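Local structure of metallocarboxypeptidase (Trypanosoma cruzi, 3DWC) at residues E99-R104 and I136-E141; N123-F128 and G405-V410; V247-K252 and H267-A272; V296-S301 and P421-G426. The protein probably cleaves single amino acids, other than proline, from the C-terminal ends of peptides as a metal-dependent carboxypeptidase of the M32 family. All coordinates share one frame; numbering follows the deposited sequence.

Interaction 1 of 4, residues E99-R104 and I136-E141; sequences EEFVER and IALFRE
Phe-101 and Leu-138 supply the apolar half of this contact, meeting tip to tip between two helices that run nearly antiparallel, at 151°. Both methyls of Leu-138 press on the outer end of the ring: CD1 lies 3.3 Å from Phe-101 CZ, and CD2 lies 3.4 Å from Phe-101 CE1, a snug fit. With CG anti to the backbone N (chi1 -177°), the Phe-101 ring spans much of the 11.8 Å between the two axes. Leu-145 and Glu-142, farther along helix 125-147, also touch the ring. The carboxylate of Glu-141 comes to the rim of Phe-101, with OE1 3.5 Å from CE1 and its plane almost perpendicular to the ring.

The polar half is a salt-bridge network of Glu-100, Arg-104 and Glu-141. Across the helices Arg-104 NH1 lies 2.7 Å from Glu-141 OE1 in a salt bridge whose hydrogen bond is weak because it is strongly bent; the bond from Arg-104 NH2 to Glu-141 OE2 is weak too. One turn back on its own helix, Glu-100 OE1 takes Arg-104 NH2 at 3.1 Å through its syn lone pair. Phe-101 CD1 lies over one face of the guanidinium, toward its rim.

These helices, 99-122 and 125-147, follow each other with only a short turn between them, so the contact joins the two arms of an alpha-helical hairpin toward its open end. Glu-100 OE2 and Glu-141 OE2 come within 5.5 Å of each other, and the single guanidinium probably offsets their repulsion; bonds this bent suggest attraction owing more to charge than to hydrogen-bond direction.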
loop_
_atom_site.group_PDB
_atom_site.type_symbol
_atom_site.label_atom_id
_atom_site.label_comp_id
_atom_site.label_asym_id
_atom_site.label_seq_id
_atom_site.Cartn_x
_atom_site.Cartn_y
_atom_site.Cartn_z
ATOM N N GLU B 99 -0.941 4.003 -30.283
ATOM C CA GLU B 99 0.097 4.014 -29.246
ATOM C C GLU B 99 1.086 5.153 -29.448
ATOM O O GLU B 99 1.641 5.680 -28.485
ATOM C CB GLU B 99 0.827 2.670 -29.198
ATOM C CG GLU B 99 -0.104 1.484 -28.923
ATOM C CD GLU B 99 0.630 0.206 -28.580
ATOM O OE1 GLU B 99 0.016 -0.654 -27.912
ATOM O OE2 GLU B 99 1.809 0.050 -28.976
ATOM N N GLU B 100 1.278 5.524 -30.711
ATOM C CA GLU B 100 2.097 6.671 -31.106
ATOM C C GLU B 100 1.540 7.964 -30.503
ATOM O O GLU B 100 2.276 8.756 -29.923
ATOM C CB GLU B 100 2.172 6.739 -32.645
ATOM C CG GLU B 100 2.918 7.937 -33.233
ATOM C CD GLU B 100 2.093 9.223 -33.201
ATOM O OE1 GLU B 100 2.660 10.281 -32.840
ATOM O OE2 GLU B 100 0.882 9.169 -33.521
ATOM N N PHE B 101 0.233 8.163 -30.631
ATOM C CA PHE B 101 -0.432 9.296 -29.984
ATOM C C PHE B 101 -0.291 9.223 -28.469
ATOM O O PHE B 101 0.059 10.202 -27.831
ATOM C CB PHE B 101 -1.914 9.332 -30.347
ATOM C CG PHE B 101 -2.630 10.506 -29.781
ATOM C CD1 PHE B 101 -2.797 11.653 -30.530
ATOM C CD2 PHE B 101 -3.122 10.477 -28.485
ATOM C CE1 PHE B 101 -3.457 12.746 -30.005
ATOM C CE2 PHE B 101 -3.770 11.574 -27.956
ATOM C CZ PHE B 101 -3.938 12.707 -28.723
ATOM N N VAL B 102 -0.572 8.045 -27.915
ATOM C CA VAL B 102 -0.511 7.824 -26.470
ATOM C C VAL B 102 0.840 8.224 -25.860
ATOM O O VAL B 102 0.867 8.989 -24.906
ATOM C CB VAL B 102 -0.885 6.351 -26.110
ATOM C CG1 VAL B 102 -0.483 5.994 -24.683
ATOM C CG2 VAL B 102 -2.367 6.129 -26.308
ATOM N N GLU B 103 1.947 7.721 -26.419
ATOM C CA GLU B 103 3.290 8.063 -25.918
ATOM C C GLU B 103 3.600 9.544 -26.075
ATOM O O GLU B 103 4.209 10.151 -25.194
ATOM C CB GLU B 103 4.385 7.219 -26.594
ATOM C CG GLU B 103 4.971 6.128 -25.688
ATOM C CD GLU B 103 5.951 6.689 -24.645
ATOM O OE1 GLU B 103 5.546 6.883 -23.478
ATOM O OE2 GLU B 103 7.126 6.941 -24.996
ATOM N N ARG B 104 3.169 10.120 -27.192
ATOM C CA ARG B 104 3.304 11.561 -27.417
ATOM C C ARG B 104 2.535 12.389 -26.379
ATOM O O ARG B 104 3.039 13.406 -25.881
ATOM C CB ARG B 104 2.795 11.920 -28.809
ATOM C CG ARG B 104 3.232 13.306 -29.278
ATOM C CD ARG B 104 2.234 13.925 -30.251
ATOM N NE ARG B 104 1.678 12.974 -31.216
ATOM C CZ ARG B 104 0.828 13.313 -32.183
ATOM N NH1 ARG B 104 0.447 14.581 -32.326
ATOM N NH2 ARG B 104 0.369 12.391 -33.030
ATOM N N ILE B 136 -3.582 22.195 -26.560
ATOM C CA ILE B 136 -4.825 22.449 -27.265
ATOM C C ILE B 136 -4.854 21.746 -28.627
ATOM O O ILE B 136 -5.917 21.318 -29.073
ATOM C CB ILE B 136 -5.105 23.982 -27.432
ATOM C CG1 ILE B 136 -5.248 24.660 -26.068
ATOM C CG2 ILE B 136 -6.381 24.240 -28.250
ATOM C CD1 ILE B 136 -6.425 24.160 -25.239
ATOM N N ALA B 137 -3.705 21.621 -29.293
ATOM C CA ALA B 137 -3.659 20.921 -30.581
ATOM C C ALA B 137 -3.764 19.412 -30.385
ATOM O O ALA B 137 -4.378 18.718 -31.185
ATOM C CB ALA B 137 -2.390 21.278 -31.341
ATOM N N LEU B 138 -3.153 18.920 -29.309
ATOM C CA LEU B 138 -3.241 17.505 -28.918
ATOM C C LEU B 138 -4.684 17.095 -28.550
ATOM O O LEU B 138 -5.165 16.030 -28.978
ATOM C CB LEU B 138 -2.303 17.236 -27.732
ATOM C CG LEU B 138 -1.828 15.814 -27.417
ATOM C CD1 LEU B 138 -2.898 15.030 -26.680
ATOM C CD2 LEU B 138 -1.390 15.067 -28.651
ATOM N N PHE B 139 -5.355 17.947 -27.763
ATOM C CA PHE B 139 -6.749 17.720 -27.336
ATOM C C PHE B 139 -7.685 17.683 -28.513
ATOM O O PHE B 139 -8.587 16.833 -28.563
ATOM C CB PHE B 139 -7.247 18.835 -26.404
ATOM C CG PHE B 139 -6.566 18.890 -25.075
ATOM C CD1 PHE B 139 -6.332 20.110 -24.468
ATOM C CD2 PHE B 139 -6.189 17.723 -24.395
ATOM C CE1 PHE B 139 -5.727 20.178 -23.237
ATOM C CE2 PHE B 139 -5.594 17.791 -23.165
ATOM C CZ PHE B 139 -5.353 19.010 -22.588
ATOM N N ARG B 140 -7.495 18.622 -29.444
ATOM C CA ARG B 140 -8.285 18.657 -30.679
ATOM C C ARG B 140 -8.075 17.384 -31.480
ATOM O O ARG B 140 -9.015 16.867 -32.101
ATOM C CB ARG B 140 -7.902 19.849 -31.560
ATOM C CG ARG B 140 -8.318 21.221 -31.032
ATOM C CD ARG B 140 -7.631 22.335 -31.832
ATOM N NE ARG B 140 -7.935 23.677 -31.322
ATOM C CZ ARG B 140 -7.381 24.798 -31.777
ATOM N NH1 ARG B 140 -7.729 25.978 -31.258
ATOM N NH2 ARG B 140 -6.472 24.752 -32.747
ATOM N N GLU B 141 -6.831 16.897 -31.477
ATOM C CA GLU B 141 -6.477 15.665 -32.177
ATOM C C GLU B 141 -7.054 14.478 -31.433
ATOM O O GLU B 141 -7.552 13.528 -32.047
ATOM C CB GLU B 141 -4.959 15.512 -32.287
ATOM C CG GLU B 141 -4.526 14.303 -33.136
ATOM C CD GLU B 141 -3.018 14.183 -33.288
ATOM O OE1 GLU B 141 -2.280 14.842 -32.520
ATOM O OE2 GLU B 141 -2.577 13.412 -34.173
#

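Interaction 2 of 4, residues N123-F128 and G405-V410; sequences NDFAGF and GCLQDV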
loop_
_atom_site.group_PDB
_atom_site.type_symbol
_atom_site.label_atom_id
_atom_site.label_comp_id
_atom_site.label_asym_id
_atom_site.label_seq_id
_atom_site.Cartn_x
_atom_site.Cartn_y
_atom_site.Cartn_z
ATOM N N ASN B 123 3.597 33.683 -12.346
ATOM C CA ASN B 123 2.628 34.540 -13.053
ATOM C C ASN B 123 2.968 34.753 -14.543
ATOM O O ASN B 123 2.717 35.822 -15.106
ATOM C CB ASN B 123 2.465 35.892 -12.330
ATOM C CG ASN B 123 1.146 36.613 -12.674
ATOM O OD1 ASN B 123 0.275 36.085 -13.376
ATOM N ND2 ASN B 123 1.016 37.837 -12.187
ATOM N N ASP B 124 3.497 33.711 -15.182
ATOM C CA ASP B 124 4.112 33.824 -16.508
ATOM C C ASP B 124 3.367 33.013 -17.566
ATOM O O ASP B 124 3.708 31.863 -17.855
ATOM C CB ASP B 124 5.561 33.352 -16.439
ATOM C CG ASP B 124 6.361 33.700 -17.704
ATOM O OD1 ASP B 124 6.024 34.698 -18.383
ATOM O OD2 ASP B 124 7.329 32.971 -18.006
ATOM N N PHE B 125 2.344 33.622 -18.149
ATOM C CA PHE B 125 1.504 32.916 -19.114
ATOM C C PHE B 125 2.255 32.727 -20.424
ATOM O O PHE B 125 2.125 31.694 -21.090
ATOM C CB PHE B 125 0.218 33.682 -19.384
ATOM C CG PHE B 125 -0.633 33.040 -20.430
ATOM C CD1 PHE B 125 -1.437 31.958 -20.107
ATOM C CD2 PHE B 125 -0.613 33.496 -21.742
ATOM C CE1 PHE B 125 -2.211 31.352 -21.074
ATOM C CE2 PHE B 125 -1.388 32.892 -22.715
ATOM C CZ PHE B 125 -2.187 31.829 -22.385
ATOM N N ALA B 126 2.995 33.763 -20.787
ATOM C CA ALA B 126 3.880 33.795 -21.974
ATOM C C ALA B 126 4.914 32.654 -22.059
ATOM O O ALA B 126 5.181 32.140 -23.152
ATOM C CB ALA B 126 4.568 35.104 -22.024
ATOM N N GLY B 127 5.483 32.272 -20.913
ATOM C CA GLY B 127 6.314 31.068 -20.818
ATOM C C GLY B 127 5.528 29.762 -20.913
ATOM O O GLY B 127 6.077 28.725 -21.318
ATOM N N PHE B 128 4.251 29.794 -20.539
ATOM C CA PHE B 128 3.403 28.610 -20.650
ATOM C C PHE B 128 2.887 28.448 -22.070
ATOM O O PHE B 128 2.781 27.334 -22.564
ATOM C CB PHE B 128 2.231 28.685 -19.673
ATOM C CG PHE B 128 1.433 27.400 -19.581
ATOM C CD1 PHE B 128 2.051 26.201 -19.215
ATOM C CD2 PHE B 128 0.073 27.388 -19.853
ATOM C CE1 PHE B 128 1.322 25.009 -19.128
ATOM C CE2 PHE B 128 -0.666 26.194 -19.765
ATOM C CZ PHE B 128 -0.035 25.005 -19.408
ATOM N N GLY B 405 -5.557 33.567 -12.234
ATOM C CA GLY B 405 -6.459 33.552 -13.380
ATOM C C GLY B 405 -6.343 32.224 -14.099
ATOM O O GLY B 405 -6.512 31.176 -13.482
ATOM N N CYS B 406 -6.019 32.256 -15.393
ATOM C CA CYS B 406 -6.041 31.046 -16.239
ATOM C C CYS B 406 -5.035 29.953 -15.883
ATOM O O CYS B 406 -5.269 28.791 -16.213
ATOM C CB CYS B 406 -5.953 31.399 -17.743
ATOM S SG CYS B 406 -4.466 32.263 -18.307
ATOM N N LEU B 407 -3.959 30.292 -15.176
ATOM C CA LEU B 407 -2.946 29.288 -14.777
ATOM C C LEU B 407 -3.230 28.539 -13.460
ATOM O O LEU B 407 -2.431 27.686 -13.065
ATOM C CB LEU B 407 -1.557 29.932 -14.655
ATOM C CG LEU B 407 -0.923 30.605 -15.876
ATOM C CD1 LEU B 407 0.444 31.155 -15.483
ATOM C CD2 LEU B 407 -0.809 29.647 -17.078
ATOM N N GLN B 408 -4.327 28.852 -12.776
ATOM C CA GLN B 408 -4.546 28.325 -11.440
ATOM C C GLN B 408 -4.789 26.820 -11.361
ATOM O O GLN B 408 -4.454 26.219 -10.355
ATOM C CB GLN B 408 -5.709 29.051 -10.760
ATOM C CG GLN B 408 -7.073 28.724 -11.327
ATOM C CD GLN B 408 -8.193 29.338 -10.541
ATOM O OE1 GLN B 408 -8.925 28.653 -9.791
ATOM N NE2 GLN B 408 -8.348 30.625 -10.692
ATOM N N ASP B 409 -5.378 26.205 -12.391
ATOM C CA ASP B 409 -5.707 24.767 -12.304
ATOM C C ASP B 409 -4.706 23.882 -13.080
ATOM O O ASP B 409 -4.323 24.201 -14.211
ATOM C CB ASP B 409 -7.145 24.486 -12.787
ATOM C CG ASP B 409 -8.212 24.916 -11.776
ATOM O OD1 ASP B 409 -9.295 25.352 -12.214
ATOM O OD2 ASP B 409 -7.996 24.806 -10.540
ATOM N N VAL B 410 -4.343 22.760 -12.460
ATOM C CA VAL B 410 -3.441 21.749 -13.046
ATOM C C VAL B 410 -4.009 21.007 -14.272
ATOM O O VAL B 410 -3.260 20.517 -15.127
ATOM C CB VAL B 410 -3.081 20.665 -11.975
ATOM C CG1 VAL B 410 -4.267 19.779 -11.685
ATOM C CG2 VAL B 410 -1.839 19.848 -12.418
#
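Leu-407 is the bump here, pushed into a hollow at the closed corner of the helical hairpin formed by 99-122 and 125-147. That corner is built by Asn-123, whose positive phi ends the first helix in a Schellman motif, and the backbone then turns directly into the second helix. Leu-407 itself sits within a type I beta turn running from Gly-405 to Gln-408.

Its two methyls fill different parts of the hollow. CD1 rests against the corner's backbone, 4.0 Å from Asp-124 N. CD2 fits between two phenyl groups, 3.7 Å from Phe-128 CD2 and 3.9 Å from Phe-125 CD1, where it meets the rim of the Phe-125 ring. Next to it, Cys-406 makes a second, smaller bump, backed by Val-382, Pro-383 and Trp-386 of helix 382-394.

No hydrogen bond joins the two segments, but the surroundings fix both: Asn-123 OD1 accepts the backbone N of Lys-403, and Leu-407 O accepts NE1 of Trp-116. Cys-406 SG, held between its backbone N and carbonyl carbon (chi1 61°), makes an oblique sulfur-aromatic contact with Phe-125, 3.5 Å from CD1.

Interaction 3 of 4, residues V247-K252 and H267-A272; sequences VRITTK and HETGHA. With CO (cobalt (II) ion), chain Q.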
loop_
_atom_site.group_PDB
_atom_site.type_symbol
_atom_site.label_atom_id
_atom_site.label_comp_id
_atom_site.label_asym_id
_atom_site.label_seq_id
_atom_site.Cartn_x
_atom_site.Cartn_y
_atom_site.Cartn_z
ATOM N N VAL B 247 -12.170 0.989 0.706
ATOM C CA VAL B 247 -12.233 2.362 0.202
ATOM C C VAL B 247 -11.507 3.259 1.197
ATOM O O VAL B 247 -11.818 3.242 2.366
ATOM C CB VAL B 247 -13.697 2.852 0.027
ATOM C CG1 VAL B 247 -13.714 4.415 -0.427
ATOM C CG2 VAL B 247 -14.401 1.989 -0.921
ATOM N N ARG B 248 -10.524 3.999 0.723
ATOM C CA ARG B 248 -9.600 4.726 1.547
ATOM C C ARG B 248 -9.646 6.209 1.124
ATOM O O ARG B 248 -9.274 6.560 0.001
ATOM C CB ARG B 248 -8.167 4.159 1.402
ATOM C CG ARG B 248 -8.103 2.682 1.774
ATOM C CD ARG B 248 -6.694 2.170 1.926
ATOM N NE ARG B 248 -6.710 0.740 2.229
ATOM C CZ ARG B 248 -5.609 0.031 2.406
ATOM N NH1 ARG B 248 -4.442 0.619 2.316
ATOM N NH2 ARG B 248 -5.673 -1.276 2.582
ATOM N N ILE B 249 -10.093 7.042 2.064
ATOM C CA ILE B 249 -10.213 8.456 1.892
ATOM C C ILE B 249 -9.166 9.173 2.743
ATOM O O ILE B 249 -8.684 8.651 3.723
ATOM C CB ILE B 249 -11.630 8.944 2.229
ATOM C CG1 ILE B 249 -11.947 8.896 3.714
ATOM C CG2 ILE B 249 -12.687 8.129 1.508
ATOM C CD1 ILE B 249 -13.179 9.737 3.995
ATOM N N THR B 250 -8.810 10.383 2.343
ATOM C CA THR B 250 -7.864 11.164 3.111
ATOM C C THR B 250 -8.355 12.604 3.301
ATOM O O THR B 250 -9.353 13.047 2.693
ATOM C CB THR B 250 -6.538 11.234 2.402
ATOM O OG1 THR B 250 -6.727 11.940 1.193
ATOM C CG2 THR B 250 -6.001 9.841 2.112
ATOM N N THR B 251 -7.611 13.319 4.142
ATOM C CA THR B 251 -7.855 14.703 4.439
ATOM C C THR B 251 -6.561 15.282 4.977
ATOM O O THR B 251 -5.523 14.640 5.034
ATOM C CB THR B 251 -8.981 14.881 5.489
ATOM O OG1 THR B 251 -9.355 16.258 5.561
ATOM C CG2 THR B 251 -8.505 14.419 6.900
ATOM N N LYS B 252 -6.642 16.512 5.413
ATOM C CA LYS B 252 -5.457 17.235 5.830
ATOM C C LYS B 252 -5.962 18.220 6.871
ATOM O O LYS B 252 -7.063 18.723 6.738
ATOM C CB LYS B 252 -4.926 17.951 4.621
ATOM C CG LYS B 252 -3.550 18.553 4.764
ATOM C CD LYS B 252 -3.497 19.929 4.093
ATOM C CE LYS B 252 -3.891 19.882 2.587
ATOM N NZ LYS B 252 -3.893 21.272 1.922
ATOM N N HIS B 267 -17.587 15.320 2.093
ATOM C CA HIS B 267 -17.531 15.188 0.631
ATOM C C HIS B 267 -16.973 13.814 0.179
ATOM O O HIS B 267 -17.571 13.101 -0.618
ATOM C CB HIS B 267 -16.649 16.342 0.086
ATOM C CG HIS B 267 -16.620 16.416 -1.402
ATOM N ND1 HIS B 267 -17.377 17.322 -2.115
ATOM C CD2 HIS B 267 -15.955 15.673 -2.318
ATOM C CE1 HIS B 267 -17.197 17.116 -3.412
ATOM N NE2 HIS B 267 -16.338 16.120 -3.559
ATOM N N GLU B 268 -15.803 13.438 0.692
ATOM C CA GLU B 268 -15.190 12.187 0.297
ATOM C C GLU B 268 -15.950 10.994 0.814
ATOM O O GLU B 268 -16.021 9.993 0.155
ATOM C CB GLU B 268 -13.752 12.131 0.782
ATOM C CG GLU B 268 -12.897 13.233 0.257
ATOM C CD GLU B 268 -12.849 13.323 -1.264
ATOM O OE1 GLU B 268 -12.925 12.275 -1.940
ATOM O OE2 GLU B 268 -12.692 14.468 -1.793
ATOM N N THR B 269 -16.540 11.113 1.985
ATOM C CA THR B 269 -17.403 10.071 2.490
ATOM C C THR B 269 -18.591 9.889 1.550
ATOM O O THR B 269 -19.024 8.773 1.321
ATOM C CB THR B 269 -17.807 10.342 3.947
ATOM O OG1 THR B 269 -16.636 10.376 4.728
ATOM C CG2 THR B 269 -18.769 9.237 4.549
ATOM N N GLY B 270 -19.099 10.963 0.962
ATOM C CA GLY B 270 -20.211 10.806 0.011
ATOM C C GLY B 270 -19.803 9.977 -1.213
ATOM O O GLY B 270 -20.575 9.166 -1.669
ATOM N N HIS B 271 -18.609 10.240 -1.765
ATOM C CA HIS B 271 -17.993 9.395 -2.813
ATOM C C HIS B 271 -17.856 7.930 -2.325
ATOM O O HIS B 271 -18.282 6.984 -3.011
ATOM C CB HIS B 271 -16.595 9.911 -3.203
ATOM C CG HIS B 271 -16.574 11.140 -4.066
ATOM N ND1 HIS B 271 -17.180 11.213 -5.298
ATOM C CD2 HIS B 271 -15.915 12.313 -3.917
ATOM C CE1 HIS B 271 -16.973 12.408 -5.830
ATOM N NE2 HIS B 271 -16.197 13.088 -5.017
ATOM N N ALA B 272 -17.304 7.756 -1.108
ATOM C CA ALA B 272 -17.059 6.442 -0.518
ATOM C C ALA B 272 -18.296 5.589 -0.421
ATOM O O ALA B 272 -18.240 4.363 -0.652
ATOM C CB ALA B 272 -16.429 6.588 0.886
HETATM CO CO CO Q . -15.487 15.134 -5.359
HETATM O O HOH W 1 -13.474 14.998 -4.348
HETATM O O HOH W 2 -14.931 16.726 -5.987
HETATM O O HOH W 3 -14.249 14.746 -7.110
#
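Val-247 and Ala-272 close one end of a buried strand-on-helix packing, Val-247 CG1 lying 3.7 Å from Ala-272 CB. One step along the same face of the strand, Ile-249 does most of the remaining work. Its CG2 leans on Ala-272 CB, while CD1 at the far end of its other branch sits 3.6 Å from Thr-269 OG1 and 4.0 Å from Glu-268 CB. The Thr-269 hydroxyl is bonded to Val-265 O one turn back, so toward Ile-249 it offers simple packing. Strand 247-251 and the helix run nearly antiparallel (170°), and no hydrogen bond links them.

The helix carries the HExxH signature of metallopeptidases: His-267 and His-271, one turn apart, each bind cobalt through NE2 at 2.2 Å, with Glu-298 from the next helix as the third protein ligand. Between the histidines in sequence comes Glu-268, predicted to be the catalytic proton donor and acceptor. Its side chain serves both parts: CB packs against Ile-249, and a bend at chi2 (-57°) carries the carboxylate toward the metal.

Here the packing is looser and gives way to metal-bound water. Thr-250 O comes only to 4.3 Å from Glu-268 CG, and beyond it the cobalt holds three waters. Water 1, bound to the metal at 2.3 Å, donates a hydrogen bond to Glu-268 OE2 at 2.7 Å. On the histidine side, Glu-305 OE1 is hydrogen-bonded to His-267 ND1, a second-shell contact that would fix the rotation of the imidazole and probably polarise it toward the metal.

Interaction 4 of 4, residues V296-S301 and P421-G426; sequences VHEGQS and PTYSLG. With CO (cobalt (II) ion), chain Q.
Gly-299 and Gly-426 bring two helix backbones into direct touch, their CA atoms only 3.9 Å apart. This is a glycine-mediated helix crossing: with neither glycine bringing a side chain to the meeting point, the axes of the segments approach to 7.4 Å at a crossing angle of -52°. Gly-299 CA also points a hydrogen at Gly-426 O, a CA-H...O contact of 3.2 Å, and Gly-426 CA lies 3.8 Å from the carbonyl carbon of Glu-298. No conventional hydrogen bond crosses the interface.

Beside this crossing sits Glu-298, the glutamate that completes the protein ligands of the cobalt after the two histidines of the HExxH helix, an order of ligands known from the gluzincins. Its CB and CG lie along Gly-426, and the chain then bends at chi2 (73°) to bring OE2 to the cobalt at 2.2 Å. OE2 thus binds the metal while OE1 is directed to the tyrosine side. Within the same helix Ser-301, whose side chain touches His-267 and His-271, donates from OG to Glu-298 O at 2.8 Å.

Around the crossing, Gln-300 NE2 returns to Val-296 O, and Gln-300 OE1 takes bonds from Trp-467 and Gln-462, tying this helix to helix 456-467. Leu-425 packs on helix 168-196 and Ser-424 on helix 358-374. Beside the metal, the carboxylate of Glu-298 stands nearly perpendicular to the ring of Tyr-423, meeting its edge with OE1 3.8 Å from CD1.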
loop_
_atom_site.group_PDB
_atom_site.type_symbol
_atom_site.label_atom_id
_atom_site.label_comp_id
_atom_site.label_asym_id
_atom_site.label_seq_id
_atom_site.Cartn_x
_atom_site.Cartn_y
_atom_site.Cartn_z
ATOM N N VAL B 296 -22.416 11.745 -11.876
ATOM C CA VAL B 296 -23.123 10.947 -10.881
ATOM C C VAL B 296 -22.293 10.781 -9.602
ATOM O O VAL B 296 -22.829 10.969 -8.524
ATOM C CB VAL B 296 -23.660 9.602 -11.452
ATOM C CG1 VAL B 296 -24.331 8.770 -10.338
ATOM C CG2 VAL B 296 -24.590 9.885 -12.617
ATOM N N HIS B 297 -20.976 10.609 -9.712
ATOM C CA HIS B 297 -20.117 10.455 -8.523
ATOM C C HIS B 297 -20.095 11.734 -7.677
ATOM O O HIS B 297 -20.345 11.703 -6.454
ATOM C CB HIS B 297 -18.702 10.060 -8.946
ATOM C CG HIS B 297 -18.108 8.993 -8.099
ATOM N ND1 HIS B 297 -18.150 9.034 -6.725
ATOM C CD2 HIS B 297 -17.581 7.793 -8.428
ATOM C CE1 HIS B 297 -17.583 7.945 -6.239
ATOM N NE2 HIS B 297 -17.232 7.170 -7.255
ATOM N N GLU B 298 -19.842 12.867 -8.333
ATOM C CA GLU B 298 -19.780 14.170 -7.661
ATOM C C GLU B 298 -21.174 14.560 -7.174
ATOM O O GLU B 298 -21.302 15.320 -6.219
ATOM C CB GLU B 298 -19.167 15.238 -8.603
ATOM C CG GLU B 298 -18.933 16.576 -7.948
ATOM C CD GLU B 298 -17.759 16.585 -6.965
ATOM O OE1 GLU B 298 -17.350 17.696 -6.534
ATOM O OE2 GLU B 298 -17.223 15.513 -6.652
ATOM N N GLY B 299 -22.220 13.969 -7.766
ATOM C CA GLY B 299 -23.564 14.090 -7.227
ATOM C C GLY B 299 -23.751 13.444 -5.864
ATOM O O GLY B 299 -24.519 13.934 -5.012
ATOM N N GLN B 300 -23.084 12.326 -5.653
ATOM C CA GLN B 300 -23.018 11.711 -4.349
ATOM C C GLN B 300 -22.147 12.467 -3.342
ATOM O O GLN B 300 -22.519 12.598 -2.174
ATOM C CB GLN B 300 -22.554 10.262 -4.492
ATOM C CG GLN B 300 -23.368 9.410 -5.511
ATOM C CD GLN B 300 -24.862 9.628 -5.504
ATOM O OE1 GLN B 300 -25.567 9.249 -4.560
ATOM N NE2 GLN B 300 -25.361 10.280 -6.555
ATOM N N SER B 301 -20.988 12.964 -3.737
ATOM C CA SER B 301 -20.186 13.721 -2.784
ATOM C C SER B 301 -20.926 14.987 -2.343
ATOM O O SER B 301 -20.906 15.405 -1.158
ATOM C CB SER B 301 -18.853 14.067 -3.419
ATOM O OG SER B 301 -19.090 14.696 -4.650
ATOM N N PRO B 421 -16.686 20.368 -16.609
ATOM C CA PRO B 421 -18.126 20.497 -16.539
ATOM C C PRO B 421 -18.810 19.531 -15.589
ATOM O O PRO B 421 -19.897 19.822 -15.071
ATOM C CB PRO B 421 -18.564 20.206 -17.989
ATOM C CG PRO B 421 -17.422 20.464 -18.800
ATOM C CD PRO B 421 -16.233 20.175 -17.998
ATOM N N THR B 422 -18.186 18.379 -15.356
ATOM C CA THR B 422 -18.804 17.322 -14.541
ATOM C C THR B 422 -19.062 17.751 -13.084
ATOM O O THR B 422 -19.920 17.215 -12.438
ATOM C CB THR B 422 -17.962 16.022 -14.573
ATOM O OG1 THR B 422 -16.774 16.192 -13.792
ATOM C CG2 THR B 422 -17.639 15.629 -16.032
ATOM N N TYR B 423 -18.283 18.693 -12.580
ATOM C CA TYR B 423 -18.494 19.238 -11.256
ATOM C C TYR B 423 -19.866 19.847 -11.105
ATOM O O TYR B 423 -20.582 19.508 -10.161
ATOM C CB TYR B 423 -17.459 20.332 -10.967
ATOM C CG TYR B 423 -16.057 19.873 -10.743
ATOM C CD1 TYR B 423 -15.662 19.332 -9.533
ATOM C CD2 TYR B 423 -15.057 20.131 -11.706
ATOM C CE1 TYR B 423 -14.279 18.933 -9.305
ATOM C CE2 TYR B 423 -13.703 19.738 -11.502
ATOM C CZ TYR B 423 -13.330 19.160 -10.305
ATOM O OH TYR B 423 -12.014 18.816 -10.145
ATOM N N SER B 424 -20.261 20.723 -12.031
ATOM C CA SER B 424 -21.596 21.348 -11.931
ATOM C C SER B 424 -22.661 20.353 -12.251
ATOM O O SER B 424 -23.732 20.432 -11.663
ATOM C CB SER B 424 -21.738 22.596 -12.821
ATOM O OG SER B 424 -20.840 23.645 -12.437
ATOM N N LEU B 425 -22.403 19.397 -13.167
ATOM C CA LEU B 425 -23.366 18.295 -13.360
ATOM C C LEU B 425 -23.594 17.537 -12.054
ATOM O O LEU B 425 -24.720 17.130 -11.724
ATOM C CB LEU B 425 -22.898 17.313 -14.452
ATOM C CG LEU B 425 -22.649 17.862 -15.847
ATOM C CD1 LEU B 425 -22.060 16.730 -16.738
ATOM C CD2 LEU B 425 -23.926 18.540 -16.493
ATOM N N GLY B 426 -22.520 17.345 -11.290
ATOM C CA GLY B 426 -22.625 16.739 -9.943
ATOM C C GLY B 426 -23.490 17.529 -8.996
ATOM O O GLY B 426 -24.373 16.962 -8.263
HETATM CO CO CO Q . -15.487 15.134 -5.359
HETATM O O HOH W 2 -14.931 16.726 -5.987
HETATM O O HOH W 1 -13.474 14.998 -4.348
HETATM O O HOH W 3 -14.249 14.746 -7.110
#

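In the fold
Interactions 3 and 4 are buried core contacts that share one cobalt and its three waters: helices 259-276 and 294-309 follow each other in the chain and supply the three protein ligands between them. Interactions 1 and 2 lie some 23 to 24 Å from the chain centre, only partly buried, and both use helix 125-147, one toward the open end of its hairpin with helix 99-122 and the other at the closed corner. Interaction 1 mixes apolar packing with a salt-bridge network, whereas interaction 2 is apolar across its segments. Near the metal, glycines let two helices touch in interaction 4, while aliphatic side chains fill the gap in interaction 3, and polar groups there bind the cobalt or, as Glu-268 does, one of its waters.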